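Long-range contact in DNA helicase RecQ (Deinococcus radiodurans, PDB 4Q48), which probably couples ATP hydrolysis to 3'-5' translocation along DNA and unwinding of the duplex, here as its catalytic core: residues K302-F307 with G328-P333. Numbering follows the deposited sequence.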
loop_
_atom_site.group_PDB
_atom_site.type_symbol
_atom_site.label_atom_id
_atom_site.label_comp_id
_atom_site.label_asym_id
_atom_site.label_seq_id
_atom_site.Cartn_x
_atom_site.Cartn_y
_atom_site.Cartn_z
ATOM N N LYS A 302 9.447 11.779 14.275
ATOM C CA LYS A 302 10.694 11.872 15.018
ATOM C C LYS A 302 11.739 11.224 14.127
ATOM O O LYS A 302 11.487 10.165 13.571
ATOM C CB LYS A 302 10.611 11.163 16.373
ATOM C CG LYS A 302 11.761 11.478 17.298
ATOM C CD LYS A 302 11.568 10.896 18.680
ATOM C CE LYS A 302 12.911 10.818 19.413
ATOM N NZ LYS A 302 13.499 12.144 19.795
ATOM N N PRO A 303 12.921 11.837 13.995
ATOM C CA PRO A 303 13.857 11.258 13.035
ATOM C C PRO A 303 14.615 10.106 13.655
ATOM O O PRO A 303 15.234 9.303 12.967
ATOM C CB PRO A 303 14.802 12.425 12.719
ATOM C CG PRO A 303 14.357 13.592 13.611
ATOM C CD PRO A 303 13.504 13.004 14.670
ATOM N N ASN A 304 14.430 9.981 14.955
ATOM C CA ASN A 304 15.348 9.373 15.888
ATOM C C ASN A 304 14.799 8.011 16.410
ATOM O O ASN A 304 15.269 7.469 17.423
ATOM C CB ASN A 304 15.521 10.422 17.012
ATOM C CG ASN A 304 16.681 10.159 17.931
ATOM O OD1 ASN A 304 17.712 9.633 17.537
ATOM N ND2 ASN A 304 16.511 10.533 19.183
ATOM N N VAL A 305 13.770 7.483 15.741
ATOM C CA VAL A 305 12.974 6.366 16.272
ATOM C C VAL A 305 13.583 4.976 16.031
ATOM O O VAL A 305 13.685 4.494 14.900
ATOM C CB VAL A 305 11.533 6.373 15.683
ATOM C CG1 VAL A 305 10.793 5.124 16.072
ATOM C CG2 VAL A 305 10.760 7.608 16.130
ATOM N N ARG A 306 13.906 4.302 17.126
ATOM C CA ARG A 306 14.719 3.100 17.081
ATOM C C ARG A 306 13.928 1.797 16.952
ATOM O O ARG A 306 14.473 0.795 16.501
ATOM C CB ARG A 306 15.595 3.050 18.334
ATOM C CG ARG A 306 16.912 3.710 18.118
ATOM C CD ARG A 306 17.508 3.230 16.828
ATOM N NE ARG A 306 18.290 4.277 16.217
ATOM C CZ ARG A 306 17.898 4.991 15.173
ATOM N NH1 ARG A 306 16.784 4.709 14.550
ATOM N NH2 ARG A 306 18.672 5.945 14.704
ATOM N N PHE A 307 12.663 1.794 17.362
ATOM C CA PHE A 307 11.823 0.631 17.126
ATOM C C PHE A 307 10.331 0.948 17.012
ATOM O O PHE A 307 9.838 1.965 17.541
ATOM C CB PHE A 307 12.038 -0.412 18.222
ATOM C CG PHE A 307 11.484 -0.032 19.586
ATOM C CD1 PHE A 307 12.282 0.604 20.528
ATOM C CD2 PHE A 307 10.199 -0.395 19.955
ATOM C CE1 PHE A 307 11.798 0.901 21.780
ATOM C CE2 PHE A 307 9.708 -0.094 21.222
ATOM C CZ PHE A 307 10.514 0.556 22.130
ATOM N N GLY A 328 13.327 4.663 12.053
ATOM C CA GLY A 328 14.562 4.808 11.331
ATOM C C GLY A 328 14.571 5.866 10.254
ATOM O O GLY A 328 15.147 5.658 9.193
ATOM N N ARG A 329 13.980 7.017 10.530
ATOM C CA ARG A 329 13.900 8.053 9.514
ATOM C C ARG A 329 15.207 8.823 9.496
ATOM O O ARG A 329 15.354 9.800 8.766
ATOM C CB ARG A 329 12.696 8.975 9.740
ATOM C CG ARG A 329 11.379 8.267 9.469
ATOM C CD ARG A 329 10.921 8.341 8.030
ATOM N NE ARG A 329 9.556 7.822 7.921
ATOM C CZ ARG A 329 8.744 8.009 6.884
ATOM N NH1 ARG A 329 9.136 8.752 5.860
ATOM N NH2 ARG A 329 7.521 7.477 6.896
ATOM N N ASP A 330 16.152 8.388 10.325
ATOM C CA ASP A 330 17.491 8.964 10.286
ATOM C C ASP A 330 18.475 8.050 9.541
ATOM O O ASP A 330 19.683 8.273 9.577
ATOM C CB ASP A 330 17.995 9.225 11.696
ATOM C CG ASP A 330 18.061 7.943 12.548
ATOM O OD1 ASP A 330 17.654 6.841 12.070
ATOM O OD2 ASP A 330 18.525 8.054 13.709
ATOM N N GLY A 331 17.933 7.073 8.815
ATOM C CA GLY A 331 18.725 6.129 8.040
ATOM C C GLY A 331 19.475 5.066 8.830
ATOM O O GLY A 331 20.060 4.148 8.240
ATOM N N LEU A 332 19.440 5.165 10.160
ATOM C CA LEU A 332 20.166 4.235 11.022
ATOM C C LEU A 332 19.342 2.961 11.352
ATOM O O LEU A 332 18.129 2.925 11.100
ATOM C CB LEU A 332 20.588 4.982 12.285
ATOM C CG LEU A 332 21.548 6.151 12.052
ATOM C CD1 LEU A 332 21.591 6.999 13.272
ATOM C CD2 LEU A 332 22.925 5.605 11.757
ATOM N N PRO A 333 20.007 1.891 11.865
ATOM C CA PRO A 333 19.284 0.634 12.116
ATOM C C PRO A 333 18.100 0.788 13.070
ATOM O O PRO A 333 18.222 1.436 14.113
ATOM C CB PRO A 333 20.348 -0.266 12.751
ATOM C CG PRO A 333 21.632 0.232 12.221
ATOM C CD PRO A 333 21.447 1.740 12.141
#
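Arg306 reaches across to Asp330 in the type I turn Gly328–Gly331, forming a salt bridge. Its CB points away from residues 328–333, but the bend at CB–CG (chi2 -47°) and another at CG–CD bring the chain back. CD then lies 3.3 Å from Pro333 O, which sits over one face of the guanidinium, 3.5 Å from NE. At the edge of that group, near its plane, comes the Asp330 carboxylate, the two planes turned 40° apart. NH2 pairs with OD2, modelled doubtfully close, while NH1 bonds weakly to OD1 (3.4 Å) and to the Ser334 hydroxyl. Leu332 CB and CD1 lie beside NH2. Asp330 OD1 also accepts from Leu332 N (3.1 Å), closing an Asx turn that ties the carboxylate to its own loop. Alongside, Gly328 N donates to Val305 O (2.9 Å, 164°). Gly328–Gly331 reads GRDG, consistent with the end of helicase motif VI, and the Arg329 side chain lies about 7 Å from Gly49, an ADP-binding residue, with no nucleotide bound here. In the parallel sheet of the C-terminal RecA-like helicase domain, strand 305–310 runs between 238–242 and 334–340; the contact joins residues 302–307 to the loop closing the beta-alpha-beta crossover through helix 317–324.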